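Local coordinates for protein extracellular serine protease (Aeromonas sobria, PDB 3WQB) that cleaves peptide bonds after paired basic residues as a calcium-binding, furin-like secreted serine protease and is a probable virulence factor that attacks host plasma proteins, at residues V436-Q441 and T468-E473; V477-D482 and W547-T552; Y160-S165 and Q176-S181; R401-M406 and A497-I502. The protein carries 1 engineered substitution. All coordinates share one frame; numbering follows the deposited sequence.

Interaction 1. Residues V436-Q441 and T468-E473; sequences VQLPWQ and TPLTVE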
loop_
_atom_site.group_PDB
_atom_site.type_symbol
_atom_site.label_atom_id
_atom_site.label_comp_id
_atom_site.label_asym_id
_atom_site.label_seq_id
_atom_site.Cartn_x
_atom_site.Cartn_y
_atom_site.Cartn_z
ATOM N N VAL A 436 -3.884 18.509 12.896
ATOM C CA VAL A 436 -2.808 19.480 12.854
ATOM C C VAL A 436 -1.609 18.795 12.214
ATOM O O VAL A 436 -1.176 17.718 12.645
ATOM C CB VAL A 436 -2.432 19.955 14.276
ATOM C CG1 VAL A 436 -1.209 20.864 14.236
ATOM C CG2 VAL A 436 -3.610 20.675 14.927
ATOM N N GLN A 437 -1.091 19.416 11.163
ATOM C CA GLN A 437 0.125 18.955 10.509
ATOM C C GLN A 437 1.222 19.956 10.843
ATOM O O GLN A 437 1.254 21.075 10.295
ATOM C CB GLN A 437 -0.096 18.872 9.000
ATOM C CG GLN A 437 -1.225 17.939 8.616
ATOM C CD GLN A 437 -1.507 17.955 7.140
ATOM O OE1 GLN A 437 -0.670 17.539 6.344
ATOM N NE2 GLN A 437 -2.686 18.433 6.763
ATOM N N LEU A 438 2.107 19.574 11.759
ATOM C CA LEU A 438 3.155 20.488 12.182
ATOM C C LEU A 438 4.104 20.753 11.023
ATOM O O LEU A 438 4.312 19.884 10.177
ATOM C CB LEU A 438 3.924 19.948 13.395
ATOM C CG LEU A 438 3.174 19.838 14.723
ATOM C CD1 LEU A 438 4.105 19.341 15.811
ATOM C CD2 LEU A 438 2.562 21.174 15.135
ATOM N N PRO A 439 4.682 21.963 10.968
ATOM C CA PRO A 439 5.666 22.224 9.926
ATOM C C PRO A 439 6.816 21.215 9.992
ATOM O O PRO A 439 7.215 20.800 11.084
ATOM C CB PRO A 439 6.173 23.630 10.266
ATOM C CG PRO A 439 5.073 24.252 11.053
ATOM C CD PRO A 439 4.451 23.136 11.830
ATOM N N TRP A 440 7.314 20.815 8.828
ATOM C CA TRP A 440 8.522 19.998 8.751
ATOM C C TRP A 440 9.644 20.711 9.504
ATOM O O TRP A 440 9.808 21.937 9.382
ATOM C CB TRP A 440 8.951 19.805 7.298
ATOM C CG TRP A 440 8.155 18.815 6.505
ATOM C CD1 TRP A 440 7.164 19.092 5.613
ATOM C CD2 TRP A 440 8.310 17.386 6.503
ATOM N NE1 TRP A 440 6.678 17.933 5.066
ATOM C CE2 TRP A 440 7.371 16.869 5.586
ATOM C CE3 TRP A 440 9.141 16.497 7.196
ATOM C CZ2 TRP A 440 7.235 15.496 5.346
ATOM C CZ3 TRP A 440 9.017 15.135 6.948
ATOM C CH2 TRP A 440 8.071 14.648 6.031
ATOM N N GLN A 441 10.374 19.948 10.313
ATOM C CA GLN A 441 11.578 20.426 10.967
ATOM C C GLN A 441 12.753 19.691 10.357
ATOM O O GLN A 441 12.843 18.460 10.461
ATOM C CB GLN A 441 11.535 20.174 12.474
ATOM C CG GLN A 441 10.569 21.066 13.186
ATOM C CD GLN A 441 10.730 21.080 14.694
ATOM O OE1 GLN A 441 11.686 20.528 15.275
ATOM N NE2 GLN A 441 9.789 21.725 15.345
ATOM N N THR A 468 5.578 21.990 20.338
ATOM C CA THR A 468 4.119 22.083 20.367
ATOM C C THR A 468 3.531 20.920 21.146
ATOM O O THR A 468 3.875 19.756 20.882
ATOM C CB THR A 468 3.516 22.095 18.931
ATOM O OG1 THR A 468 4.183 23.085 18.140
ATOM C CG2 THR A 468 2.022 22.414 18.952
ATOM N N PRO A 469 2.641 21.224 22.108
ATOM C CA PRO A 469 1.876 20.135 22.676
ATOM C C PRO A 469 0.932 19.630 21.596
ATOM O O PRO A 469 0.170 20.406 21.005
ATOM C CB PRO A 469 1.112 20.794 23.835
ATOM C CG PRO A 469 1.014 22.226 23.471
ATOM C CD PRO A 469 2.252 22.535 22.670
ATOM N N LEU A 470 1.055 18.349 21.287
ATOM C CA LEU A 470 0.162 17.700 20.338
ATOM C C LEU A 470 0.071 16.231 20.680
ATOM O O LEU A 470 1.064 15.631 21.092
ATOM C CB LEU A 470 0.692 17.856 18.908
ATOM C CG LEU A 470 -0.339 17.821 17.781
ATOM C CD1 LEU A 470 -1.203 19.081 17.819
ATOM C CD2 LEU A 470 0.328 17.683 16.414
ATOM N N THR A 471 -1.111 15.653 20.497
ATOM C CA THR A 471 -1.289 14.212 20.572
ATOM C C THR A 471 -0.989 13.665 19.189
ATOM O O THR A 471 -1.580 14.093 18.201
ATOM C CB THR A 471 -2.710 13.862 21.002
ATOM O OG1 THR A 471 -2.928 14.391 22.317
ATOM C CG2 THR A 471 -2.931 12.343 20.998
ATOM N N VAL A 472 -0.051 12.726 19.129
ATOM C CA VAL A 472 0.421 12.169 17.869
ATOM C C VAL A 472 -0.601 11.215 17.261
ATOM O O VAL A 472 -1.234 10.418 17.964
ATOM C CB VAL A 472 1.753 11.401 18.062
ATOM C CG1 VAL A 472 2.208 10.763 16.752
ATOM C CG2 VAL A 472 2.844 12.310 18.607
ATOM N N GLU A 473 -0.766 11.309 15.949
ATOM C CA GLU A 473 -1.412 10.238 15.196
ATOM C C GLU A 473 -0.338 9.493 14.415
ATOM O O GLU A 473 -0.140 8.290 14.617
ATOM C CB GLU A 473 -2.525 10.780 14.295
ATOM C CG GLU A 473 -3.718 11.305 15.099
ATOM C CD GLU A 473 -4.609 12.262 14.330
ATOM O OE1 GLU A 473 -4.917 12.007 13.144
ATOM O OE2 GLU A 473 -5.022 13.271 14.931
#

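Interaction 2. Residues V477-D482 and W547-T552; sequences VMVSLD and WRLEVT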
loop_
_atom_site.group_PDB
_atom_site.type_symbol
_atom_site.label_atom_id
_atom_site.label_comp_id
_atom_site.label_asym_id
_atom_site.label_seq_id
_atom_site.Cartn_x
_atom_site.Cartn_y
_atom_site.Cartn_z
ATOM N N VAL A 477 9.053 10.983 8.392
ATOM C CA VAL A 477 10.466 11.331 8.406
ATOM C C VAL A 477 10.980 11.290 6.972
ATOM O O VAL A 477 10.630 10.385 6.204
ATOM C CB VAL A 477 11.266 10.346 9.310
ATOM C CG1 VAL A 477 12.753 10.415 9.080
ATOM C CG2 VAL A 477 10.976 10.602 10.774
ATOM N N MET A 478 11.792 12.275 6.599
ATOM C CA MET A 478 12.573 12.179 5.365
ATOM C C MET A 478 14.028 12.055 5.758
ATOM O O MET A 478 14.459 12.697 6.715
ATOM C CB MET A 478 12.365 13.399 4.472
ATOM C CG MET A 478 10.981 13.440 3.855
ATOM S SD MET A 478 10.800 14.812 2.711
ATOM C CE MET A 478 10.951 16.235 3.792
ATOM N N VAL A 479 14.767 11.202 5.052
ATOM C CA VAL A 479 16.194 10.978 5.349
ATOM C C VAL A 479 17.044 11.149 4.095
ATOM O O VAL A 479 16.675 10.688 3.005
ATOM C CB VAL A 479 16.463 9.576 5.984
ATOM C CG1 VAL A 479 17.962 9.381 6.258
ATOM C CG2 VAL A 479 15.690 9.413 7.273
ATOM N N SER A 480 18.175 11.828 4.271
ATOM C CA SER A 480 19.201 11.925 3.239
ATOM C C SER A 480 20.519 11.463 3.835
ATOM O O SER A 480 20.909 11.904 4.915
ATOM C CB SER A 480 19.320 13.358 2.716
ATOM O OG SER A 480 18.104 13.735 2.094
ATOM N N LEU A 481 21.182 10.545 3.136
ATOM C CA LEU A 481 22.464 10.006 3.576
ATOM C C LEU A 481 23.208 9.416 2.388
ATOM O O LEU A 481 22.605 9.092 1.362
ATOM C CB LEU A 481 22.279 8.966 4.700
ATOM C CG LEU A 481 21.460 7.698 4.441
ATOM C CD1 LEU A 481 22.292 6.641 3.713
ATOM C CD2 LEU A 481 20.956 7.139 5.763
ATOM N N ASP A 482 24.521 9.277 2.546
ATOM C CA ASP A 482 25.339 8.515 1.604
ATOM C C ASP A 482 25.782 7.216 2.244
ATOM O O ASP A 482 26.220 7.203 3.397
ATOM C CB ASP A 482 26.585 9.302 1.200
ATOM C CG ASP A 482 26.273 10.506 0.328
ATOM O OD1 ASP A 482 25.195 10.552 -0.304
ATOM O OD2 ASP A 482 27.136 11.403 0.262
ATOM N N TRP A 547 12.861 14.086 19.781
ATOM C CA TRP A 547 12.748 12.927 18.901
ATOM C C TRP A 547 14.118 12.622 18.310
ATOM O O TRP A 547 14.826 13.528 17.865
ATOM C CB TRP A 547 11.776 13.239 17.773
ATOM C CG TRP A 547 10.348 13.389 18.199
ATOM C CD1 TRP A 547 9.772 14.473 18.795
ATOM C CD2 TRP A 547 9.307 12.431 18.005
ATOM N NE1 TRP A 547 8.432 14.236 19.015
ATOM C CE2 TRP A 547 8.121 12.989 18.530
ATOM C CE3 TRP A 547 9.266 11.142 17.442
ATOM C CZ2 TRP A 547 6.902 12.297 18.521
ATOM C CZ3 TRP A 547 8.060 10.455 17.435
ATOM C CH2 TRP A 547 6.892 11.041 17.964
ATOM N N ARG A 548 14.505 11.352 18.308
ATOM C CA ARG A 548 15.837 10.974 17.858
ATOM C C ARG A 548 15.808 9.969 16.714
ATOM O O ARG A 548 15.144 8.936 16.801
ATOM C CB ARG A 548 16.652 10.415 19.033
ATOM C CG ARG A 548 18.070 9.984 18.680
ATOM C CD ARG A 548 18.856 9.563 19.903
ATOM N NE ARG A 548 18.437 8.273 20.453
ATOM C CZ ARG A 548 17.768 8.117 21.596
ATOM N NH1 ARG A 548 17.406 9.181 22.308
ATOM N NH2 ARG A 548 17.440 6.899 22.020
ATOM N N LEU A 549 16.515 10.290 15.638
ATOM C CA LEU A 549 16.727 9.345 14.548
ATOM C C LEU A 549 18.023 8.589 14.781
ATOM O O LEU A 549 19.039 9.184 15.148
ATOM C CB LEU A 549 16.804 10.081 13.213
ATOM C CG LEU A 549 16.823 9.187 11.972
ATOM C CD1 LEU A 549 15.429 8.628 11.689
ATOM C CD2 LEU A 549 17.345 9.960 10.782
ATOM N N GLU A 550 17.983 7.280 14.561
ATOM C CA GLU A 550 19.152 6.434 14.740
ATOM C C GLU A 550 19.384 5.658 13.460
ATOM O O GLU A 550 18.448 5.073 12.925
ATOM C CB GLU A 550 18.934 5.461 15.906
ATOM C CG GLU A 550 18.923 6.124 17.264
ATOM C CD GLU A 550 18.848 5.146 18.421
ATOM O OE1 GLU A 550 18.682 3.922 18.204
ATOM O OE2 GLU A 550 18.976 5.610 19.570
ATOM N N VAL A 551 20.621 5.656 12.957
ATOM C CA VAL A 551 20.978 4.912 11.750
ATOM C C VAL A 551 22.231 4.095 12.054
ATOM O O VAL A 551 23.214 4.656 12.534
ATOM C CB VAL A 551 21.255 5.855 10.552
ATOM C CG1 VAL A 551 21.675 5.068 9.315
ATOM C CG2 VAL A 551 20.033 6.724 10.252
ATOM N N THR A 552 22.190 2.789 11.792
ATOM C CA THR A 552 23.334 1.906 12.037
ATOM C C THR A 552 23.581 1.022 10.828
ATOM O O THR A 552 22.639 0.498 10.238
ATOM C CB THR A 552 23.083 0.975 13.248
ATOM O OG1 THR A 552 22.574 1.729 14.354
ATOM C CG2 THR A 552 24.378 0.314 13.682
#

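Interaction 3. Residues Y160-S165 and Q176-S181; sequences YALGDS and QSYGMS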
loop_
_atom_site.group_PDB
_atom_site.type_symbol
_atom_site.label_atom_id
_atom_site.label_comp_id
_atom_site.label_asym_id
_atom_site.label_seq_id
_atom_site.Cartn_x
_atom_site.Cartn_y
_atom_site.Cartn_z
ATOM N N TYR A 160 -8.276 11.079 -12.451
ATOM C CA TYR A 160 -9.653 10.765 -12.777
ATOM C C TYR A 160 -10.250 9.739 -11.808
ATOM O O TYR A 160 -11.412 9.851 -11.391
ATOM C CB TYR A 160 -9.787 10.280 -14.232
ATOM C CG TYR A 160 -11.217 10.337 -14.722
ATOM C CD1 TYR A 160 -12.118 9.295 -14.461
ATOM C CD2 TYR A 160 -11.685 11.454 -15.414
ATOM C CE1 TYR A 160 -13.440 9.366 -14.877
ATOM C CE2 TYR A 160 -12.990 11.524 -15.835
ATOM C CZ TYR A 160 -13.871 10.486 -15.563
ATOM O OH TYR A 160 -15.174 10.564 -15.972
ATOM N N ALA A 161 -9.444 8.739 -11.459
ATOM C CA ALA A 161 -9.890 7.599 -10.661
ATOM C C ALA A 161 -9.878 7.860 -9.162
ATOM O O ALA A 161 -10.630 7.223 -8.421
ATOM C CB ALA A 161 -9.022 6.401 -10.963
ATOM N N LEU A 162 -9.006 8.762 -8.717
ATOM C CA LEU A 162 -8.699 8.880 -7.299
ATOM C C LEU A 162 -9.326 10.118 -6.644
ATOM O O LEU A 162 -8.892 10.564 -5.580
ATOM C CB LEU A 162 -7.183 8.807 -7.077
ATOM C CG LEU A 162 -6.585 7.400 -7.241
ATOM C CD1 LEU A 162 -5.080 7.467 -7.442
ATOM C CD2 LEU A 162 -6.949 6.500 -6.043
ATOM N N GLY A 163 -10.344 10.683 -7.289
ATOM C CA GLY A 163 -11.167 11.706 -6.656
ATOM C C GLY A 163 -11.171 13.072 -7.290
ATOM O O GLY A 163 -11.884 13.945 -6.816
ATOM N N ASP A 164 -10.397 13.269 -8.352
ATOM C CA ASP A 164 -10.297 14.588 -8.985
ATOM C C ASP A 164 -11.433 14.861 -9.972
ATOM O O ASP A 164 -11.757 16.021 -10.231
ATOM C CB ASP A 164 -8.944 14.754 -9.679
ATOM C CG ASP A 164 -8.764 16.128 -10.288
ATOM O OD1 ASP A 164 -8.648 17.099 -9.521
ATOM O OD2 ASP A 164 -8.702 16.215 -11.534
ATOM N N SER A 165 -12.052 13.812 -10.506
ATOM C CA SER A 165 -13.100 13.974 -11.520
ATOM C C SER A 165 -14.487 14.053 -10.902
ATOM O O SER A 165 -14.701 13.644 -9.759
ATOM C CB SER A 165 -13.048 12.810 -12.508
ATOM O OG SER A 165 -13.474 11.603 -11.907
ATOM N N GLN A 176 -7.079 0.704 -3.257
ATOM C CA GLN A 176 -5.850 0.640 -4.052
ATOM C C GLN A 176 -5.077 -0.646 -3.759
ATOM O O GLN A 176 -4.142 -0.667 -2.936
ATOM C CB GLN A 176 -4.960 1.838 -3.775
ATOM C CG GLN A 176 -5.641 3.163 -3.981
ATOM C CD GLN A 176 -4.818 4.250 -3.369
ATOM O OE1 GLN A 176 -3.989 4.883 -4.043
ATOM N NE2 GLN A 176 -4.960 4.412 -2.053
ATOM N N SER A 177 -5.492 -1.720 -4.426
ATOM C CA SER A 177 -4.876 -3.037 -4.260
ATOM C C SER A 177 -3.616 -3.162 -5.115
ATOM O O SER A 177 -3.444 -4.144 -5.859
ATOM C CB SER A 177 -5.881 -4.125 -4.628
ATOM O OG SER A 177 -6.869 -4.261 -3.620
ATOM N N TYR A 178 -2.742 -2.161 -5.015
ATOM C CA TYR A 178 -1.549 -2.083 -5.851
ATOM C C TYR A 178 -0.405 -1.389 -5.126
ATOM O O TYR A 178 -0.598 -0.805 -4.063
ATOM C CB TYR A 178 -1.857 -1.388 -7.196
ATOM C CG TYR A 178 -2.415 0.013 -7.075
ATOM C CD1 TYR A 178 -1.585 1.101 -6.759
ATOM C CD2 TYR A 178 -3.765 0.262 -7.321
ATOM C CE1 TYR A 178 -2.094 2.396 -6.657
ATOM C CE2 TYR A 178 -4.284 1.549 -7.228
ATOM C CZ TYR A 178 -3.444 2.609 -6.897
ATOM O OH TYR A 178 -3.949 3.882 -6.801
ATOM N N GLY A 179 0.794 -1.487 -5.701
ATOM C CA GLY A 179 1.953 -0.841 -5.124
ATOM C C GLY A 179 3.140 -0.938 -6.053
ATOM O O GLY A 179 3.071 -1.571 -7.118
ATOM N N MET A 180 4.232 -0.317 -5.628
ATOM C CA MET A 180 5.442 -0.262 -6.423
ATOM C C MET A 180 6.608 -0.870 -5.657
ATOM O O MET A 180 7.005 -0.353 -4.614
ATOM C CB MET A 180 5.745 1.187 -6.811
ATOM C CG MET A 180 6.882 1.298 -7.827
ATOM S SD MET A 180 7.204 2.991 -8.305
ATOM C CE MET A 180 7.829 3.594 -6.774
ATOM N N SER A 181 7.165 -1.961 -6.178
ATOM C CA SER A 181 8.385 -2.534 -5.610
ATOM C C SER A 181 9.580 -1.797 -6.191
ATOM O O SER A 181 9.567 -1.421 -7.363
ATOM C CB SER A 181 8.467 -4.031 -5.894
ATOM O OG SER A 181 7.398 -4.712 -5.251
#

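Interaction 4. Residues R401-M406 and A497-I502; sequences RNAAGM and AGTRSI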
loop_
_atom_site.group_PDB
_atom_site.type_symbol
_atom_site.label_atom_id
_atom_site.label_comp_id
_atom_site.label_asym_id
_atom_site.label_seq_id
_atom_site.Cartn_x
_atom_site.Cartn_y
_atom_site.Cartn_z
ATOM N N ARG A 401 3.875 -2.141 23.250
ATOM C CA ARG A 401 2.853 -1.198 23.695
ATOM C C ARG A 401 3.489 0.180 23.866
ATOM O O ARG A 401 4.502 0.322 24.558
ATOM C CB ARG A 401 2.226 -1.677 25.011
ATOM C CG ARG A 401 0.897 -1.008 25.355
ATOM C CD ARG A 401 0.323 -1.570 26.649
ATOM N NE ARG A 401 -1.138 -1.577 26.614
ATOM C CZ ARG A 401 -1.935 -1.042 27.535
ATOM N NH1 ARG A 401 -1.435 -0.436 28.604
ATOM N NH2 ARG A 401 -3.251 -1.119 27.379
ATOM N N ASN A 402 2.903 1.198 23.235
ATOM C CA ASN A 402 3.465 2.549 23.326
ATOM C C ASN A 402 3.091 3.249 24.640
ATOM O O ASN A 402 2.399 2.669 25.479
ATOM C CB ASN A 402 3.165 3.396 22.073
ATOM C CG ASN A 402 1.727 3.908 21.999
ATOM O OD1 ASN A 402 0.980 3.931 22.988
ATOM N ND2 ASN A 402 1.341 4.347 20.806
ATOM N N ALA A 403 3.544 4.485 24.821
ATOM C CA ALA A 403 3.373 5.151 26.118
ATOM C C ALA A 403 1.935 5.579 26.390
ATOM O O ALA A 403 1.587 5.905 27.537
ATOM C CB ALA A 403 4.309 6.337 26.245
ATOM N N ALA A 404 1.103 5.552 25.352
ATOM C CA ALA A 404 -0.310 5.883 25.473
ATOM C C ALA A 404 -1.151 4.614 25.608
ATOM O O ALA A 404 -2.375 4.680 25.621
ATOM C CB ALA A 404 -0.765 6.699 24.271
ATOM N N GLY A 405 -0.495 3.459 25.687
ATOM C CA GLY A 405 -1.201 2.207 25.935
ATOM C C GLY A 405 -1.639 1.454 24.689
ATOM O O GLY A 405 -2.323 0.435 24.787
ATOM N N MET A 406 -1.247 1.957 23.522
ATOM C CA MET A 406 -1.614 1.334 22.248
ATOM C C MET A 406 -0.623 0.236 21.873
ATOM O O MET A 406 0.588 0.474 21.801
ATOM C CB MET A 406 -1.649 2.377 21.124
ATOM C CG MET A 406 -2.714 3.450 21.259
ATOM S SD MET A 406 -4.407 2.873 21.043
ATOM C CE MET A 406 -4.422 2.387 19.316
ATOM N N ALA A 497 8.852 10.003 24.836
ATOM C CA ALA A 497 8.545 8.996 25.859
ATOM C C ALA A 497 9.554 7.842 25.906
ATOM O O ALA A 497 9.512 7.018 26.820
ATOM C CB ALA A 497 7.152 8.447 25.627
ATOM N N GLY A 498 10.435 7.779 24.912
ATOM C CA GLY A 498 11.427 6.724 24.819
ATOM C C GLY A 498 10.941 5.567 23.963
ATOM O O GLY A 498 11.643 4.573 23.802
ATOM N N THR A 499 9.729 5.679 23.431
ATOM C CA THR A 499 9.185 4.654 22.526
ATOM C C THR A 499 10.003 4.575 21.237
ATOM O O THR A 499 10.411 5.597 20.690
ATOM C CB THR A 499 7.729 4.989 22.182
ATOM O OG1 THR A 499 7.015 5.234 23.395
ATOM C CG2 THR A 499 7.047 3.858 21.406
ATOM N N ARG A 500 10.244 3.364 20.752
ATOM C CA ARG A 500 11.065 3.189 19.557
ATOM C C ARG A 500 10.261 2.600 18.410
ATOM O O ARG A 500 9.329 1.804 18.638
ATOM C CB ARG A 500 12.239 2.258 19.863
ATOM C CG ARG A 500 13.153 2.770 20.966
ATOM C CD ARG A 500 14.173 1.709 21.337
ATOM N NE ARG A 500 15.169 1.518 20.288
ATOM C CZ ARG A 500 16.270 2.253 20.152
ATOM N NH1 ARG A 500 16.552 3.223 21.014
ATOM N NH2 ARG A 500 17.108 1.996 19.165
ATOM N N SER A 501 10.629 2.965 17.180
ATOM C CA SER A 501 9.978 2.420 15.990
ATOM C C SER A 501 11.007 2.251 14.889
ATOM O O SER A 501 11.669 3.227 14.500
ATOM C CB SER A 501 8.891 3.378 15.515
ATOM O OG SER A 501 8.234 2.889 14.354
ATOM N N ILE A 502 11.155 1.024 14.389
ATOM C CA ILE A 502 12.053 0.774 13.272
ATOM C C ILE A 502 11.365 1.217 11.978
ATOM O O ILE A 502 10.367 0.632 11.554
ATOM C CB ILE A 502 12.502 -0.700 13.229
ATOM C CG1 ILE A 502 13.369 -1.000 14.459
ATOM C CG2 ILE A 502 13.228 -1.012 11.921
ATOM C CD1 ILE A 502 13.605 -2.477 14.734
#

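Interaction 1. Residues V436-Q441 and T468-E473
Leu470 lies at the heart of this contact, with a methyl group for each of two neighbours. CD1 packs against Val436, 3.9 Å from CB of Val436 and close to both of that residue's methyls. CD2 mainly meets Leu438, tip to tip and 4.0 Å from Leu438 CG, but also brushes Val436. The fork can serve both neighbours because CG of Leu470 lies anti to its backbone N (chi1 -153°), which carries the isobutyl group across to the segment 436-441. Leu438 has a second partner: its CD2 slides past Thr468 in the opposite direction, 3.9 Å from Thr468 OG1 and about as far from CB and CG2 of that threonine. Branched aliphatic side chains suit this place, since the backbones stay more than 8 Å apart at their nearest CA atoms and it is mainly side chains that fill the gap.

The backbones are positioned from outside. Val436 and Leu438 are hydrogen-bonded along strand 583-595, through Gly594 and Val592, while Leu470 is tied to Ala543; Ile466 adds a further apolar surface against Leu438. At the far end the chain turns a corner at Glu473, whose carboxylate is held by Arg359 and His595. Such largely apolar packing, between segments whose backbones are bonded to other parts of the domain, is characteristic of the edge of the apolar interior in the P-domain beta sandwich of furin-like convertases.

Interaction 2. Residues V477-D482 and W547-T552
Leu549 reaches from strand 545-553 toward strand 471-482 across the interior of the P-domain beta sandwich, where two sheets face each other. The strand segments run in roughly the same direction, their axes 10.5 Å apart and inclined by 41°, so side chains alone bridge the space between them. In Leu549, CB points toward the opposing strand, and CG continues that course because it is anti to the backbone N (chi1 -172°). At CG the chain forks: CD1 goes to Val477, 4.1 Å from its CG1, and CD2 to Val479, 3.9 Å from its CG2. One leucine thus spans two valines, two residues apart, on the inward side of their strand, with Trp588 touching it as well.

Further along, Leu481 CD2 and Val551 CG1 meet tip to tip at 4.2 Å. Leucine and valine suit this layer: they are buried, need no polar partner and fill the gap between sheets. On the other side of strand 471-482, Ser480 bonds to Asp530 and Asp482 pairs with Arg529 and Lys526. On the outer side of 547-552, Arg548 grips Glu550 side-on, NE and NH2 both turned to OE2, while OE1 of Glu550 pairs with Arg500. The shorter arm, from Arg548 NE to Glu550 OE2, is 2.9 Å with an N-H...O angle of 159°, and OE2 lies almost in the guanidinium plane.

Interaction 3. Residues Y160-S165 and Q176-S181
Leu162 and Tyr178 come at each other from opposite directions, the leucine from helix 155-164 and the tyrosine from strand 173-179. The phenol oxygen, at the far end of the ring, is the part that touches: Tyr178 OH lies 3.8 Å from Leu162 CD1 and only a little farther from CD2. With CG set between its backbone N and carbonyl carbon (chi1 58°), Tyr178 swings its ring toward the helix.

Gln176 crosses Leu162 at about a right angle, its chain passing across the end of the leucine and presenting CG, CD and OE1 to CD2; Gln176 OE1 is 3.9 Å from Leu162 CD2. Its CB also rests over one face of the Tyr178 ring, 3.4 Å above the plane and toward the rim. Gln176 OE1 and Tyr178 OH are 2.9 Å apart. Val77 and Phe200 add apolar cover around Leu162. In this subtilisin-like domain, helix 155-164 packs on the central parallel sheet, of which strand 173-179 is a member. Between side chains, Tyr178 is about 5 Å from Asp78 and about 6 Å from His115, both predicted members of the charge relay, and at Tyr178 and Gly179 a strand of another protein chain extends the sheet.

The leucine offers its hydrocarbon to the polar ends of two buried side chains, so the contact is one of van der Waals fit, while the amide NE2 of Gln176 has its partners in Asn255 and the carbonyl of Ile213.

Interaction 4. Residues R401-M406 and A497-I502
Ala403 and Ala497 meet methyl to methyl, the two CB atoms 3.6 Å apart, and this small pair brings two loops close together. Beside it Thr499 presents both branches to the turn: CG2 lies 4.0 Å from Asn402 CB, while OG1 sits near Ala403 and is bound to the carboxylate of Glu541, which also accepts from the backbone N of Ala403. One acidic side chain thus ties both segments together where they do not bond directly.

Here the 401-406 turn, between strands 400-401 and 407-408, meets the P-domain loop leading into strand 500-502. Its buried, hydrogen-bonded side is built on Asn402, which opens a type I beta turn to Gly405. With CG between the backbone N and the carbonyl carbon (chi1 76°), its OD1 folds back over the turn and accepts from Ala404 N at 2.9 Å, an Asx turn, and from Met406 N at 3.0 Å, the donors approaching from opposite faces of the amide plane. ND2 donates to the carbonyls of Lys537 and Tyr539, so this buried amide is used at both ends.

By contrast, the alanine pair, though close, is exposed, and short methyls fit where a turn and a loop meet at the surface. Gly405 and Gly498 have positive phi near 90°, which glycine accepts readily.

How the interactions relate
Interactions 1, 2 and 4 cluster on one side of the chain's centre, their centres 17 to 19 Å apart, while interaction 3 lies 27 to 32 Å from them in the subtilisin-like domain. It also comes first along the chain. Interaction 1 is nested within the loop closed by interaction 4, and interactions 2 and 4 alternate in sequence. Interactions 1 and 2 share strand 471-482 and touch where Trp440 packs on Met478 and Val472 on Trp547. Interactions 2 and 4 reach one four-stranded sheet and are joined by the Glu550 to Arg500 salt bridge. Interactions 1 and 2 thus pack inside the P-domain, interaction 4 brings the 401-406 turn against it, and interaction 3 belongs to the subtilisin-like catalytic domain.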